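Local structure of aldehyde dehydrogenase 12 (Zea mays, 6D97) at residues Ile134-Tyr142 with Asp360-Thr368; Ala320-Cys328 with Glu432-Val440. The protein catalyses the NAD+-dependent oxidation of L-glutamate gamma-semialdehyde to L-glutamate, the last step of proline catabolism in plants. All blocks are in the same frame, centred on the assembly; numbering follows the deposited sequence.

Contact 1 of 2, residues Ile134-Tyr142 with Asp360-Thr368; sequences IQRVSPKSY and DLTIGPVLT
Pro139, in the short connection between helices 124-137 and 142-157 of the aldehyde dehydrogenase fold, presses on Leu361 and Pro365 of the loop running from helix 345-354 to helix 371-382. The apolar contacts are compact: Pro139 CB lies 3.8 Å from Pro365 CD and 4.1 Å from Leu361 CD2, and the two proline rings meet at a slant. Leu361 holds CG anti to its carbonyl carbon (chi1 -74°), which lays CD1 along the Lys140 peptide, 3.5 Å from Lys140 O. At the helix end, Leu367 CD1 touches Val137 O at 3.5 Å. Polar links across the contact run through water: one molecule donates to both Pro139 O and Pro365 O, and another joins Tyr142 N to Asp360 O. Other hydrogen bonds shape each segment. Asp360 OD1 accepts from Thr362 N (3.1 Å) in an Asx turn, and Ser141 OG caps helix 142-157 at Gln144 N while also meeting the C-terminal carboxylate of Thr547 of the second subunit. Gln135 NE2, which packs against Leu361 CD1, donates to Lys140 O at 2.9 Å, in the carbonyl plane and with 150° at the hydrogen.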
# COMPACT_ATOMS: atom_id res chain seq x y z
N ILE A 134 10.98 34.79 -12.05
CA ILE A 134 10.47 33.89 -13.08
C ILE A 134 9.96 34.69 -14.27
O ILE A 134 10.24 34.37 -15.43
CB ILE A 134 9.36 32.98 -12.51
CG1 ILE A 134 9.97 31.92 -11.59
CG2 ILE A 134 8.55 32.33 -13.62
CD1 ILE A 134 8.93 31.15 -10.79
N GLN A 135 9.20 35.75 -13.98
CA GLN A 135 8.63 36.59 -15.03
C GLN A 135 9.69 37.19 -15.94
O GLN A 135 9.47 37.33 -17.14
CB GLN A 135 7.80 37.72 -14.41
CG GLN A 135 6.37 37.37 -14.10
CD GLN A 135 5.57 38.60 -13.74
OE1 GLN A 135 5.76 39.20 -12.68
NE2 GLN A 135 4.65 38.99 -14.62
N ARG A 136 10.84 37.57 -15.38
CA ARG A 136 11.84 38.26 -16.19
C ARG A 136 12.49 37.34 -17.21
O ARG A 136 12.87 37.79 -18.30
CB ARG A 136 12.90 38.90 -15.30
CG ARG A 136 12.43 40.01 -14.36
CD ARG A 136 11.80 41.19 -15.10
NE ARG A 136 12.65 41.70 -16.16
CZ ARG A 136 13.63 42.59 -15.99
NH1 ARG A 136 13.90 43.07 -14.79
NH2 ARG A 136 14.35 42.99 -17.03
N VAL A 137 12.64 36.06 -16.90
CA VAL A 137 13.36 35.13 -17.76
C VAL A 137 12.42 34.25 -18.57
O VAL A 137 12.71 33.94 -19.72
CB VAL A 137 14.36 34.29 -16.94
CG1 VAL A 137 15.44 35.18 -16.40
CG2 VAL A 137 13.65 33.58 -15.80
N SER A 138 11.31 33.82 -17.98
CA SER A 138 10.30 33.02 -18.67
C SER A 138 8.99 33.79 -18.61
O SER A 138 8.14 33.52 -17.75
CB SER A 138 10.16 31.63 -18.05
OG SER A 138 9.20 30.85 -18.75
N PRO A 139 8.79 34.75 -19.52
CA PRO A 139 7.69 35.72 -19.38
C PRO A 139 6.32 35.05 -19.32
O PRO A 139 5.96 34.26 -20.19
CB PRO A 139 7.85 36.60 -20.62
CG PRO A 139 9.30 36.49 -20.96
CD PRO A 139 9.67 35.08 -20.65
N LYS A 140 5.58 35.39 -18.28
CA LYS A 140 4.23 34.92 -18.03
C LYS A 140 3.61 35.88 -17.03
O LYS A 140 4.30 36.70 -16.43
CB LYS A 140 4.23 33.48 -17.51
CG LYS A 140 4.98 33.32 -16.20
CD LYS A 140 4.97 31.88 -15.71
CE LYS A 140 5.96 31.02 -16.48
NZ LYS A 140 6.03 29.63 -15.94
N SER A 141 2.29 35.78 -16.87
CA SER A 141 1.61 36.69 -15.95
C SER A 141 2.10 36.47 -14.52
O SER A 141 2.67 35.43 -14.18
CB SER A 141 0.09 36.49 -16.02
OG SER A 141 -0.31 35.33 -15.33
N TYR A 142 1.89 37.49 -13.68
CA TYR A 142 2.35 37.41 -12.30
C TYR A 142 1.69 36.26 -11.56
O TYR A 142 2.34 35.59 -10.74
CB TYR A 142 2.08 38.73 -11.58
CG TYR A 142 2.55 38.74 -10.14
CD1 TYR A 142 3.88 38.97 -9.83
CD2 TYR A 142 1.66 38.52 -9.09
CE1 TYR A 142 4.32 38.98 -8.52
CE2 TYR A 142 2.09 38.53 -7.78
CZ TYR A 142 3.42 38.76 -7.49
OH TYR A 142 3.84 38.77 -6.18
N ASP A 360 0.49 42.91 -19.07
CA ASP A 360 0.44 42.03 -17.90
C ASP A 360 0.86 40.61 -18.26
O ASP A 360 0.68 39.70 -17.45
CB ASP A 360 -0.95 42.05 -17.25
CG ASP A 360 -2.03 41.41 -18.11
OD1 ASP A 360 -1.75 41.04 -19.28
OD2 ASP A 360 -3.17 41.27 -17.61
N LEU A 361 1.41 40.42 -19.45
CA LEU A 361 1.98 39.14 -19.89
C LEU A 361 0.94 38.02 -19.90
O LEU A 361 1.28 36.85 -19.73
CB LEU A 361 3.19 38.75 -19.05
CG LEU A 361 4.43 39.59 -19.39
CD1 LEU A 361 5.59 39.28 -18.46
CD2 LEU A 361 4.82 39.37 -20.84
N THR A 362 -0.33 38.37 -20.11
CA THR A 362 -1.32 37.36 -20.48
C THR A 362 -1.17 36.93 -21.93
O THR A 362 -1.79 35.93 -22.33
CB THR A 362 -2.73 37.89 -20.21
OG1 THR A 362 -2.83 39.24 -20.68
CG2 THR A 362 -3.03 37.85 -18.72
N ILE A 363 -0.41 37.68 -22.72
CA ILE A 363 0.21 37.20 -23.95
C ILE A 363 1.63 37.76 -23.93
O ILE A 363 1.88 38.81 -23.32
CB ILE A 363 -0.55 37.64 -25.23
CG1 ILE A 363 -0.05 36.87 -26.46
CG2 ILE A 363 -0.40 39.13 -25.46
CD1 ILE A 363 -0.40 35.41 -26.46
N GLY A 364 2.56 37.07 -24.57
CA GLY A 364 3.93 37.53 -24.53
C GLY A 364 4.92 36.78 -25.40
O GLY A 364 4.55 36.01 -26.29
N PRO A 365 6.21 37.03 -25.14
CA PRO A 365 7.26 36.40 -25.95
C PRO A 365 7.16 34.88 -25.93
O PRO A 365 6.76 34.27 -24.93
CB PRO A 365 8.55 36.88 -25.27
CG PRO A 365 8.16 38.09 -24.50
CD PRO A 365 6.75 37.87 -24.07
N VAL A 366 7.51 34.28 -27.06
CA VAL A 366 7.49 32.83 -27.25
C VAL A 366 8.93 32.42 -27.49
O VAL A 366 9.48 32.65 -28.58
CB VAL A 366 6.58 32.41 -28.41
CG1 VAL A 366 6.59 30.90 -28.55
CG2 VAL A 366 5.17 32.92 -28.18
N LEU A 367 9.55 31.80 -26.49
CA LEU A 367 11.00 31.72 -26.44
C LEU A 367 11.58 30.68 -27.40
O LEU A 367 12.79 30.72 -27.67
CB LEU A 367 11.47 31.42 -25.01
CG LEU A 367 11.14 32.47 -23.94
CD1 LEU A 367 12.09 32.34 -22.75
CD2 LEU A 367 11.19 33.87 -24.51
N THR A 368 10.77 29.76 -27.93
CA THR A 368 11.31 28.71 -28.78
C THR A 368 10.62 28.59 -30.13
O THR A 368 10.94 27.67 -30.89
CB THR A 368 11.27 27.35 -28.07
OG1 THR A 368 9.92 27.03 -27.72
CG2 THR A 368 12.13 27.37 -26.82
O HOH W 1 5.28 34.90 -22.49
O HOH W 2 0.96 39.98 -14.70

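Contact 2 of 2, residues Ala320-Cys328 with Glu432-Val440; sequences AYACSGQKC and EIFGPFQVV
Ala320, near the end of helix 309-321, rests its CB 3.6 Å from Gln438 NE2, and the same methyl lies over the centre of one face of the Tyr321 ring. That ring turns an edge to the Pro436 backbone and crosses the proline at about a right angle, with Tyr321 CD1 3.8 Å from Pro436 CB. At its far end Tyr321 OH accepts from Gln438 NE2 (3.1 Å, 158° at the hydrogen); OH lies close to the amide plane, while ring and amide planes stand 77° apart. Tyr321 OH also bonds Thr411 O, and Gln331 NE2 holds Gln438 OE1, so this buried amide is gripped at both ends. A phenylalanine in place of Tyr321 would probably leave Gln438 NE2 and Thr411 O without their common partner. Ser324 O packs against Pro436 CD. Gly325 CA is 3.7 Å from Gly435 O, and a CB there would clash with that oxygen. Gln326 CA makes a CH-pi contact with Phe434, 4.0 Å from CA to the ring centroid. With CG anti to its carbonyl carbon (chi1 -64°) and the chain extended beyond it, Gln326 carries NE2 to Cys323 O (3.1 Å), on the face opposite Gln326 N; its OE1 takes Leu367 N and a water that also donates to Phe434 O. Lys327 O approaches Phe434 CE1 at 3.4 Å, and Cys328 N meets the edge of that ring. The side chain of Phe434 lies about 5 Å from bound NAD, and Cys328 falls in the Gly-Gln-Lys-Cys sequence that in this family carries the nucleophile: the pairing is that of the aldehyde dehydrogenase cysteine loop with the Glu-Ile-Phe-Gly-Pro segment, which in relatives helps to hold the cofactor.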
# COMPACT_ATOMS: atom_id res chain seq x y z
N ALA A 320 -5.25 26.96 -23.31
CA ALA A 320 -4.56 27.16 -24.57
C ALA A 320 -3.55 28.30 -24.52
O ALA A 320 -2.53 28.25 -25.21
CB ALA A 320 -5.57 27.41 -25.69
N TYR A 321 -3.80 29.33 -23.71
CA TYR A 321 -3.12 30.60 -23.91
C TYR A 321 -2.42 31.18 -22.68
O TYR A 321 -1.66 32.14 -22.85
CB TYR A 321 -4.10 31.63 -24.46
CG TYR A 321 -4.66 31.20 -25.79
CD1 TYR A 321 -3.83 30.72 -26.79
CD2 TYR A 321 -6.03 31.25 -26.04
CE1 TYR A 321 -4.33 30.31 -28.00
CE2 TYR A 321 -6.55 30.84 -27.25
CZ TYR A 321 -5.69 30.38 -28.23
OH TYR A 321 -6.19 29.97 -29.44
N ALA A 322 -2.66 30.67 -21.48
CA ALA A 322 -1.84 31.08 -20.35
C ALA A 322 -0.38 30.78 -20.65
O ALA A 322 -0.06 29.76 -21.27
CB ALA A 322 -2.28 30.36 -19.07
N CYS A 323 0.50 31.68 -20.23
CA CYS A 323 1.92 31.64 -20.57
C CYS A 323 2.14 31.62 -22.08
O CYS A 323 3.18 31.14 -22.55
CB CYS A 323 2.62 30.42 -19.94
SG CYS A 323 2.37 30.27 -18.15
N SER A 324 1.18 32.14 -22.85
CA SER A 324 1.22 32.09 -24.31
C SER A 324 1.40 30.66 -24.81
O SER A 324 2.16 30.40 -25.75
CB SER A 324 2.31 33.01 -24.86
OG SER A 324 2.33 34.25 -24.17
N GLY A 325 0.72 29.73 -24.16
CA GLY A 325 0.74 28.33 -24.55
C GLY A 325 2.02 27.59 -24.23
O GLY A 325 2.14 26.41 -24.59
N GLN A 326 2.98 28.23 -23.57
CA GLN A 326 4.28 27.60 -23.30
C GLN A 326 4.21 26.72 -22.05
O GLN A 326 4.91 26.92 -21.06
CB GLN A 326 5.36 28.67 -23.19
CG GLN A 326 5.57 29.44 -24.48
CD GLN A 326 6.50 30.62 -24.31
OE1 GLN A 326 7.64 30.59 -24.77
NE2 GLN A 326 6.01 31.66 -23.65
N LYS A 327 3.32 25.73 -22.12
CA LYS A 327 3.22 24.66 -21.13
C LYS A 327 3.24 23.33 -21.86
O LYS A 327 2.58 23.18 -22.89
CB LYS A 327 1.94 24.79 -20.30
CG LYS A 327 1.80 26.11 -19.56
CD LYS A 327 0.52 26.14 -18.74
CE LYS A 327 0.60 27.17 -17.63
NZ LYS A 327 -0.68 27.31 -16.90
N CYS A 328 3.98 22.35 -21.32
CA CYS A 328 3.90 21.02 -21.91
C CYS A 328 2.50 20.44 -21.81
O CYS A 328 2.23 19.43 -22.47
CB CYS A 328 4.90 20.06 -21.24
SG CYS A 328 5.81 20.77 -19.86
N GLU A 432 3.30 19.91 -32.54
CA GLU A 432 3.29 20.76 -31.37
C GLU A 432 3.93 22.11 -31.69
O GLU A 432 5.08 22.16 -32.12
CB GLU A 432 4.04 20.10 -30.20
CG GLU A 432 3.90 20.86 -28.90
CD GLU A 432 4.93 20.45 -27.88
OE1 GLU A 432 6.05 20.12 -28.29
OE2 GLU A 432 4.63 20.47 -26.67
N ILE A 433 3.17 23.19 -31.48
CA ILE A 433 3.66 24.56 -31.59
C ILE A 433 3.72 25.11 -30.17
O ILE A 433 2.68 25.39 -29.55
CB ILE A 433 2.78 25.44 -32.48
CG1 ILE A 433 2.33 24.66 -33.72
CG2 ILE A 433 3.52 26.71 -32.91
CD1 ILE A 433 3.46 24.30 -34.70
N PHE A 434 4.94 25.28 -29.64
CA PHE A 434 5.12 25.70 -28.25
C PHE A 434 4.89 27.21 -28.17
O PHE A 434 5.76 28.00 -27.81
CB PHE A 434 6.48 25.28 -27.70
CG PHE A 434 6.44 24.93 -26.24
CD1 PHE A 434 5.61 23.90 -25.79
CD2 PHE A 434 7.17 25.63 -25.30
CE1 PHE A 434 5.54 23.59 -24.44
CE2 PHE A 434 7.10 25.31 -23.96
CZ PHE A 434 6.28 24.29 -23.53
N GLY A 435 3.65 27.60 -28.51
CA GLY A 435 3.21 28.97 -28.52
C GLY A 435 1.71 29.06 -28.37
O GLY A 435 1.01 28.05 -28.23
N PRO A 436 1.16 30.30 -28.43
CA PRO A 436 -0.30 30.47 -28.24
C PRO A 436 -1.07 30.12 -29.52
O PRO A 436 -1.47 30.98 -30.32
CB PRO A 436 -0.41 31.96 -27.89
CG PRO A 436 0.91 32.62 -28.40
CD PRO A 436 1.82 31.53 -28.90
N PHE A 437 -1.30 28.83 -29.71
CA PHE A 437 -1.83 28.33 -30.98
C PHE A 437 -2.52 27.00 -30.72
O PHE A 437 -1.93 26.10 -30.09
CB PHE A 437 -0.73 28.17 -32.03
CG PHE A 437 -1.23 27.78 -33.40
CD1 PHE A 437 -1.50 26.46 -33.71
CD2 PHE A 437 -1.47 28.74 -34.37
CE1 PHE A 437 -1.99 26.10 -34.96
CE2 PHE A 437 -1.95 28.37 -35.63
CZ PHE A 437 -2.21 27.06 -35.91
N GLN A 438 -3.73 26.84 -31.24
CA GLN A 438 -4.46 25.59 -31.11
C GLN A 438 -5.24 25.33 -32.39
O GLN A 438 -5.57 26.25 -33.15
CB GLN A 438 -5.43 25.61 -29.92
CG GLN A 438 -6.46 26.72 -29.97
CD GLN A 438 -7.52 26.57 -28.91
OE1 GLN A 438 -7.93 25.46 -28.59
NE2 GLN A 438 -7.99 27.67 -28.39
N VAL A 439 -5.58 24.06 -32.61
CA VAL A 439 -6.47 23.64 -33.68
C VAL A 439 -7.81 23.28 -33.06
O VAL A 439 -7.88 22.63 -32.01
CB VAL A 439 -5.89 22.47 -34.48
CG1 VAL A 439 -6.86 21.99 -35.55
CG2 VAL A 439 -4.55 22.87 -35.11
N VAL A 440 -8.89 23.74 -33.69
CA VAL A 440 -10.25 23.40 -33.28
C VAL A 440 -10.89 22.59 -34.40
O VAL A 440 -10.67 22.85 -35.59
CB VAL A 440 -11.08 24.66 -32.98
CG1 VAL A 440 -12.51 24.31 -32.64
CG2 VAL A 440 -10.44 25.45 -31.84
O HOH W 3 8.19 28.63 -26.76

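In the fold
From the N terminus the chain passes 134-142, then 320-328, then 360-368 and finally 432-440, so the two contacts cross. Contact 1 closes a loop of 217 residues that includes the parallel NAD-binding sheet; contact 2 closes a shorter one of 103 residues and brings the end of helix 309-321 to strand 437-443 of the seven-stranded sheet. Their centres are about 13 Å apart, and segments 320-328 and 360-368 touch directly, with a weak hydrogen bond between Ser324 OG and Gly364 N. Together they join helix 124-137 and its following turn to the seven-stranded sheet's part of the fold. Both border the cofactor, which touches Thr368 at the end of segment 360-368 and lies near segment 432-440.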